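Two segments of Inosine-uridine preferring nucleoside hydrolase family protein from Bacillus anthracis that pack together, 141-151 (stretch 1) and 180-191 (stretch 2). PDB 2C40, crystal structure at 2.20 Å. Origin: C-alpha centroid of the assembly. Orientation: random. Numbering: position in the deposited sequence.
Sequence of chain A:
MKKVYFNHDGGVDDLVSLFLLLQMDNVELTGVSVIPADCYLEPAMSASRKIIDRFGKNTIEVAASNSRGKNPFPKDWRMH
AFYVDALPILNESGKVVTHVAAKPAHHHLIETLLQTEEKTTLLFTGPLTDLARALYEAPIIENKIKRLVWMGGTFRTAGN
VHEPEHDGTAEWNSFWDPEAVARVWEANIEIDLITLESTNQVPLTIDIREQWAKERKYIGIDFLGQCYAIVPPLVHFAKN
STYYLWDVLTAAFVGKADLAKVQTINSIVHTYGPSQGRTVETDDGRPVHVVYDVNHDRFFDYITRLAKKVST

Stretch 1 141-151: IENKIKRLVWM
Stretch 2, residues 180-191: AVARVWEANIEI

Residues 141-144 form the end of a 3-10 segment, with Lys144 N bonded to Ile141 O at 2.8 Å. The chain turns a corner at Lys146 and runs as a strand to Met151. In stretch 2, helix 180-186 ends and Ala187 leaves helical phi/psi (-63/151). The strand and helix axes run at 148°, nearly antiparallel, and approach to 11.8 Å.

Past the helix, the chain comes alongside the strand. Leu148 and Ile191 form a parallel bridge, CA to CA 4.9 Å. Leu148 N donates to Glu190 O at 2.8 Å, almost linear at 178°. Ile191 CA makes a CA-H...O contact with Leu148 O at 3.4 Å. One water extends the link: it donates to Lys146 O (2.9 Å) and accepts from Glu190 N (2.8 Å).

Glu142 (chi1 m, chi2 t) points toward stretch 2. Its OE2 accepts from Asn188 N at 2.9 Å, so a carboxylate satisfies a backbone amide just after the helix.

Apolar side chains fill the space between. Ile145 CD1 meets Ile189 CD1 at 3.4 Å; both residues are m, t. Leu148 (t, t) places CD1 3.5 Å from Val184 CG1. Trp150 (chi1 t, chi2 49°) sets CH2 3.7 Å from Val181 CG2. Its six-membered ring meets that of Trp185 (chi1 -107°, chi2 -126°) rim to rim, planes at 82°, with Trp150 CZ3 3.6 Å from Trp185 CH2.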

ATOM      1  N   ILE A 141      29.684  10.237 -24.949  1.00 42.41           N
ATOM      2  CA  ILE A 141      29.054   9.096 -24.317  1.00 43.54           C
ATOM      3  C   ILE A 141      28.298   8.153 -25.299  1.00 43.65           C
ATOM      4  O   ILE A 141      28.188   6.941 -25.069  1.00 43.25           O
ATOM      5  CB  ILE A 141      28.122   9.668 -23.223  1.00 43.88           C
ATOM      6  CG1 ILE A 141      28.521   9.152 -21.868  1.00 45.54           C
ATOM      7  CG2 ILE A 141      26.633   9.652 -23.583  1.00 45.07           C
ATOM      8  CD1 ILE A 141      29.443  10.089 -21.208  1.00 45.68           C
ATOM      9  N   GLU A 142      27.838   8.692 -26.423  1.00 43.69           N
ATOM     10  CA  GLU A 142      27.352   7.834 -27.508  1.00 44.65           C
ATOM     11  C   GLU A 142      28.329   6.689 -27.807  1.00 44.37           C
ATOM     12  O   GLU A 142      27.908   5.576 -28.071  1.00 45.26           O
ATOM     13  CB  GLU A 142      27.175   8.630 -28.794  1.00 45.33           C
ATOM     14  CG  GLU A 142      26.021   9.602 -28.716  1.00 47.80           C
ATOM     15  CD  GLU A 142      25.851  10.388 -30.004  1.00 49.30           C
ATOM     16  OE1 GLU A 142      26.757  10.355 -30.874  1.00 48.36           O
ATOM     17  OE2 GLU A 142      24.799  11.047 -30.128  1.00 51.95           O
ATOM     18  N   ASN A 143      29.628   6.977 -27.746  1.00 43.80           N
ATOM     19  CA  ASN A 143      30.674   5.987 -27.984  1.00 43.94           C
ATOM     20  C   ASN A 143      30.698   4.853 -26.984  1.00 43.74           C
ATOM     21  O   ASN A 143      31.226   3.790 -27.294  1.00 43.63           O
ATOM     22  CB  ASN A 143      32.060   6.632 -27.925  1.00 43.37           C
ATOM     23  CG  ASN A 143      32.249   7.708 -28.965  1.00 45.42           C
ATOM     24  OD1 ASN A 143      31.442   7.824 -29.890  1.00 48.34           O
ATOM     25  ND2 ASN A 143      33.330   8.496 -28.833  1.00 44.04           N
ATOM     26  N   LYS A 144      30.178   5.075 -25.780  1.00 43.65           N
ATOM     27  CA  LYS A 144      30.152   4.033 -24.748  1.00 43.19           C
ATOM     28  C   LYS A 144      28.784   3.362 -24.540  1.00 42.98           C
ATOM     29  O   LYS A 144      28.628   2.521 -23.643  1.00 42.71           O
ATOM     30  CB  LYS A 144      30.661   4.602 -23.426  1.00 43.79           C
ATOM     31  CG  LYS A 144      32.100   5.104 -23.490  1.00 45.07           C
ATOM     32  CD  LYS A 144      33.139   4.056 -23.897  1.00 46.55           C
ATOM     33  CE  LYS A 144      33.470   3.121 -22.760  1.00 49.04           C
ATOM     34  NZ  LYS A 144      34.470   3.720 -21.821  1.00 49.62           N
ATOM     35  N   ILE A 145      27.794   3.743 -25.345  1.00 42.83           N
ATOM     36  CA  ILE A 145      26.442   3.190 -25.249  1.00 42.23           C
ATOM     37  C   ILE A 145      26.235   2.078 -26.261  1.00 42.53           C
ATOM     38  O   ILE A 145      26.178   2.321 -27.461  1.00 41.78           O
ATOM     39  CB  ILE A 145      25.359   4.301 -25.460  1.00 42.11           C
ATOM     40  CG1 ILE A 145      25.319   5.211 -24.236  1.00 41.00           C
ATOM     41  CG2 ILE A 145      23.974   3.712 -25.638  1.00 42.75           C
ATOM     42  CD1 ILE A 145      24.818   6.605 -24.523  1.00 42.22           C
ATOM     43  N   LYS A 146      26.104   0.850 -25.765  1.00 43.08           N
ATOM     44  CA  LYS A 146      25.820  -0.319 -26.592  1.00 42.97           C
ATOM     45  C   LYS A 146      24.444  -0.144 -27.174  1.00 43.03           C
ATOM     46  O   LYS A 146      24.232  -0.224 -28.366  1.00 42.80           O
ATOM     47  CB  LYS A 146      25.845  -1.593 -25.735  1.00 43.37           C
ATOM     48  CG  LYS A 146      25.694  -2.896 -26.562  1.00 44.39           C
ATOM     49  CD  LYS A 146      26.820  -3.837 -26.289  1.00 47.80           C
ATOM     50  N   ARG A 147      23.493   0.143 -26.307  1.00 43.94           N
ATOM     51  CA  ARG A 147      22.157   0.507 -26.738  1.00 44.53           C
ATOM     52  C   ARG A 147      21.391   1.022 -25.524  1.00 43.07           C
ATOM     53  O   ARG A 147      21.836   0.879 -24.371  1.00 41.62           O
ATOM     54  CB  ARG A 147      21.440  -0.706 -27.375  1.00 44.43           C
ATOM     55  CG  ARG A 147      21.241  -1.817 -26.383  1.00 46.94           C
ATOM     56  CD  ARG A 147      20.785  -3.128 -26.971  1.00 48.96           C
ATOM     57  NE  ARG A 147      21.792  -4.191 -26.887  1.00 55.38           N
ATOM     58  CZ  ARG A 147      22.077  -4.975 -25.824  1.00 56.32           C
ATOM     59  NH1 ARG A 147      21.470  -4.845 -24.631  1.00 56.41           N
ATOM     60  NH2 ARG A 147      23.009  -5.934 -25.980  1.00 55.59           N
ATOM     61  N   LEU A 148      20.255   1.640 -25.824  1.00 42.41           N
ATOM     62  CA  LEU A 148      19.278   2.076 -24.817  1.00 42.02           C
ATOM     63  C   LEU A 148      18.090   1.116 -24.910  1.00 40.35           C
ATOM     64  O   LEU A 148      17.544   0.941 -25.964  1.00 37.75           O
ATOM     65  CB  LEU A 148      18.807   3.514 -25.155  1.00 41.63           C
ATOM     66  CG  LEU A 148      18.187   4.481 -24.142  1.00 43.54           C
ATOM     67  CD1 LEU A 148      17.197   5.490 -24.806  1.00 44.04           C
ATOM     68  CD2 LEU A 148      17.604   3.880 -22.954  1.00 42.99           C
ATOM     69  N   VAL A 149      17.699   0.542 -23.785  1.00 40.69           N
ATOM     70  CA  VAL A 149      16.413  -0.108 -23.640  1.00 40.56           C
ATOM     71  C   VAL A 149      15.568   0.754 -22.731  1.00 40.35           C
ATOM     72  O   VAL A 149      15.932   1.039 -21.621  1.00 41.31           O
ATOM     73  CB  VAL A 149      16.532  -1.554 -23.104  1.00 40.47           C
ATOM     74  CG1 VAL A 149      15.174  -2.283 -23.180  1.00 39.66           C
ATOM     75  CG2 VAL A 149      17.588  -2.314 -23.936  1.00 40.30           C
ATOM     76  N   TRP A 150      14.427   1.182 -23.249  1.00 40.58           N
ATOM     77  CA  TRP A 150      13.567   2.131 -22.581  1.00 40.26           C
ATOM     78  C   TRP A 150      12.109   1.683 -22.604  1.00 40.06           C
ATOM     79  O   TRP A 150      11.562   1.271 -23.636  1.00 38.85           O
ATOM     80  CB  TRP A 150      13.725   3.516 -23.236  1.00 40.79           C
ATOM     81  CG  TRP A 150      12.931   4.637 -22.599  1.00 40.03           C
ATOM     82  CD1 TRP A 150      12.862   4.971 -21.255  1.00 39.75           C
ATOM     83  CD2 TRP A 150      12.089   5.552 -23.284  1.00 40.66           C
ATOM     84  NE1 TRP A 150      12.024   6.028 -21.081  1.00 40.15           N
ATOM     85  CE2 TRP A 150      11.535   6.418 -22.305  1.00 38.92           C
ATOM     86  CE3 TRP A 150      11.742   5.727 -24.633  1.00 39.49           C
ATOM     87  CZ2 TRP A 150      10.655   7.454 -22.627  1.00 40.20           C
ATOM     88  CZ3 TRP A 150      10.855   6.752 -24.962  1.00 40.69           C
ATOM     89  CH2 TRP A 150      10.305   7.593 -23.950  1.00 41.06           C
ATOM     90  N   MET A 151      11.496   1.805 -21.427  1.00 40.87           N
ATOM     91  CA  MET A 151      10.071   1.771 -21.273  1.00 40.21           C
ATOM     92  C   MET A 151       9.513   3.152 -21.577  1.00 40.23           C
ATOM     93  O   MET A 151       9.637   4.108 -20.804  1.00 41.57           O
ATOM     94  CB  MET A 151       9.686   1.336 -19.850  1.00 40.33           C
ATOM     95  CG  MET A 151       8.184   0.860 -19.739  1.00 42.01           C
ATOM     96  SD  MET A 151       6.898   2.152 -19.820  1.00 43.69           S
ATOM     97  CE  MET A 151       5.855   1.515 -21.092  1.00 43.26           C
ATOM     98  N   ALA A 180      13.313  15.687 -23.569  1.00 40.98           N
ATOM     99  CA  ALA A 180      14.324  14.715 -23.337  1.00 41.21           C
ATOM    100  C   ALA A 180      14.244  13.581 -24.345  1.00 40.98           C
ATOM    101  O   ALA A 180      15.275  13.029 -24.731  1.00 40.40           O
ATOM    102  CB  ALA A 180      14.204  14.166 -21.964  1.00 41.63           C
ATOM    103  N   VAL A 181      13.019  13.195 -24.717  1.00 40.99           N
ATOM    104  CA  VAL A 181      12.800  12.084 -25.637  1.00 40.53           C
ATOM    105  C   VAL A 181      13.340  12.501 -26.991  1.00 41.12           C
ATOM    106  O   VAL A 181      14.098  11.737 -27.634  1.00 40.48           O
ATOM    107  CB  VAL A 181      11.320  11.658 -25.756  1.00 40.51           C
ATOM    108  CG1 VAL A 181      11.203  10.476 -26.693  1.00 41.55           C
ATOM    109  CG2 VAL A 181      10.743  11.283 -24.406  1.00 39.31           C
ATOM    110  N   ALA A 182      12.993  13.723 -27.395  1.00 41.40           N
ATOM    111  CA  ALA A 182      13.500  14.310 -28.634  1.00 41.92           C
ATOM    112  C   ALA A 182      15.029  14.305 -28.719  1.00 42.40           C
ATOM    113  O   ALA A 182      15.585  13.853 -29.719  1.00 42.47           O
ATOM    114  CB  ALA A 182      12.946  15.696 -28.811  1.00 41.55           C
ATOM    115  N   ARG A 183      15.691  14.793 -27.680  1.00 42.99           N
ATOM    116  CA  ARG A 183      17.165  14.762 -27.563  1.00 43.90           C
ATOM    117  C   ARG A 183      17.786  13.357 -27.679  1.00 43.47           C
ATOM    118  O   ARG A 183      18.824  13.140 -28.348  1.00 42.65           O
ATOM    119  CB  ARG A 183      17.530  15.197 -26.191  1.00 44.08           C
ATOM    120  CG  ARG A 183      17.952  16.540 -26.095  1.00 50.59           C
ATOM    121  CD  ARG A 183      19.483  16.622 -25.985  1.00 55.98           C
ATOM    122  NE  ARG A 183      19.850  17.937 -26.492  1.00 59.54           N
ATOM    123  CZ  ARG A 183      19.460  19.080 -25.944  1.00 59.30           C
ATOM    124  NH1 ARG A 183      18.746  19.083 -24.829  1.00 60.48           N
ATOM    125  NH2 ARG A 183      19.822  20.231 -26.499  1.00 59.24           N
ATOM    126  N   VAL A 184      17.181  12.408 -26.968  1.00 43.21           N
ATOM    127  CA  VAL A 184      17.656  11.016 -27.033  1.00 43.33           C
ATOM    128  C   VAL A 184      17.428  10.520 -28.458  1.00 43.28           C
ATOM    129  O   VAL A 184      18.328   9.925 -29.095  1.00 44.72           O
ATOM    130  CB  VAL A 184      16.968  10.126 -26.007  1.00 43.61           C
ATOM    131  CG1 VAL A 184      17.293   8.663 -26.258  1.00 44.41           C
ATOM    132  CG2 VAL A 184      17.362  10.547 -24.585  1.00 44.20           C
ATOM    133  N   TRP A 185      16.260  10.831 -29.005  1.00 43.10           N
ATOM    134  CA  TRP A 185      15.940  10.421 -30.362  1.00 43.35           C
ATOM    135  C   TRP A 185      16.925  10.997 -31.395  1.00 43.62           C
ATOM    136  O   TRP A 185      17.169  10.340 -32.401  1.00 42.75           O
ATOM    137  CB  TRP A 185      14.527  10.828 -30.750  1.00 43.06           C
ATOM    138  CG  TRP A 185      13.469   9.744 -30.840  1.00 44.42           C
ATOM    139  CD1 TRP A 185      12.658   9.491 -31.916  1.00 44.08           C
ATOM    140  CD2 TRP A 185      13.080   8.811 -29.829  1.00 44.03           C
ATOM    141  NE1 TRP A 185      11.805   8.483 -31.641  1.00 43.81           N
ATOM    142  CE2 TRP A 185      12.029   8.046 -30.362  1.00 43.47           C
ATOM    143  CE3 TRP A 185      13.518   8.550 -28.521  1.00 43.63           C
ATOM    144  CZ2 TRP A 185      11.405   7.043 -29.644  1.00 40.91           C
ATOM    145  CZ3 TRP A 185      12.922   7.533 -27.829  1.00 43.51           C
ATOM    146  CH2 TRP A 185      11.873   6.790 -28.390  1.00 43.71           C
ATOM    147  N   GLU A 186      17.492  12.178 -31.164  1.00 42.88           N
ATOM    148  CA  GLU A 186      18.434  12.704 -32.125  1.00 44.48           C
ATOM    149  C   GLU A 186      19.836  12.088 -31.955  1.00 43.91           C
ATOM    150  O   GLU A 186      20.621  12.133 -32.880  1.00 45.29           O
ATOM    151  CB  GLU A 186      18.457  14.243 -32.143  1.00 43.71           C
ATOM    152  CG  GLU A 186      18.805  14.885 -30.831  1.00 47.97           C
ATOM    153  CD  GLU A 186      19.003  16.413 -30.943  1.00 48.19           C
ATOM    154  OE1 GLU A 186      20.092  16.863 -31.390  1.00 53.58           O
ATOM    155  OE2 GLU A 186      18.083  17.147 -30.552  1.00 55.66           O
ATOM    156  N   ALA A 187      20.152  11.514 -30.802  1.00 43.89           N
ATOM    157  CA  ALA A 187      21.472  10.896 -30.595  1.00 43.82           C
ATOM    158  C   ALA A 187      21.711   9.706 -31.540  1.00 43.69           C
ATOM    159  O   ALA A 187      20.772   8.983 -31.959  1.00 42.84           O
ATOM    160  CB  ALA A 187      21.638  10.436 -29.139  1.00 43.95           C
ATOM    161  N   ASN A 188      22.986   9.504 -31.839  1.00 43.77           N
ATOM    162  CA  ASN A 188      23.433   8.340 -32.570  1.00 44.18           C
ATOM    163  C   ASN A 188      23.565   7.121 -31.629  1.00 44.10           C
ATOM    164  O   ASN A 188      24.663   6.708 -31.237  1.00 44.02           O
ATOM    165  CB  ASN A 188      24.743   8.644 -33.316  1.00 44.19           C
ATOM    166  CG  ASN A 188      25.128   7.558 -34.291  1.00 45.04           C
ATOM    167  OD1 ASN A 188      24.303   6.770 -34.734  1.00 49.99           O
ATOM    168  ND2 ASN A 188      26.385   7.516 -34.632  1.00 46.08           N
ATOM    169  N   ILE A 189      22.421   6.554 -31.283  1.00 43.31           N
ATOM    170  CA  ILE A 189      22.347   5.398 -30.417  1.00 43.64           C
ATOM    171  C   ILE A 189      21.262   4.456 -30.910  1.00 43.10           C
ATOM    172  O   ILE A 189      20.273   4.931 -31.459  1.00 42.11           O
ATOM    173  CB  ILE A 189      22.016   5.925 -29.005  1.00 44.05           C
ATOM    174  CG1 ILE A 189      23.315   6.321 -28.307  1.00 43.89           C
ATOM    175  CG2 ILE A 189      21.216   4.926 -28.191  1.00 45.73           C
ATOM    176  CD1 ILE A 189      23.111   7.417 -27.310  1.00 49.06           C
ATOM    177  N   GLU A 190      21.448   3.143 -30.724  1.00 43.03           N
ATOM    178  CA  GLU A 190      20.365   2.154 -30.941  1.00 43.53           C
ATOM    179  C   GLU A 190      19.345   2.119 -29.745  1.00 42.76           C
ATOM    180  O   GLU A 190      19.735   2.133 -28.566  1.00 42.05           O
ATOM    181  CB  GLU A 190      20.930   0.740 -31.219  1.00 43.67           C
ATOM    182  CG  GLU A 190      21.623   0.497 -32.625  1.00 47.75           C
ATOM    183  CD  GLU A 190      20.802   1.024 -33.841  1.00 53.00           C
ATOM    184  OE1 GLU A 190      19.663   0.546 -34.072  1.00 53.04           O
ATOM    185  OE2 GLU A 190      21.288   1.954 -34.548  1.00 56.78           O
ATOM    186  N   ILE A 191      18.056   2.079 -30.077  1.00 42.82           N
ATOM    187  CA  ILE A 191      16.958   2.136 -29.094  1.00 43.28           C
ATOM    188  C   ILE A 191      15.999   0.959 -29.252  1.00 43.78           C
ATOM    189  O   ILE A 191      15.380   0.763 -30.312  1.00 43.41           O
ATOM    190  CB  ILE A 191      16.118   3.454 -29.207  1.00 43.80           C
ATOM    191  CG1 ILE A 191      17.027   4.691 -29.154  1.00 42.89           C
ATOM    192  CG2 ILE A 191      15.086   3.555 -28.108  1.00 43.95           C
ATOM    193  CD1 ILE A 191      16.311   5.938 -29.136  1.00 42.16           C
TER
HETATM  194  O   HOH W   1      23.848   2.403 -29.538  1.00 27.45           O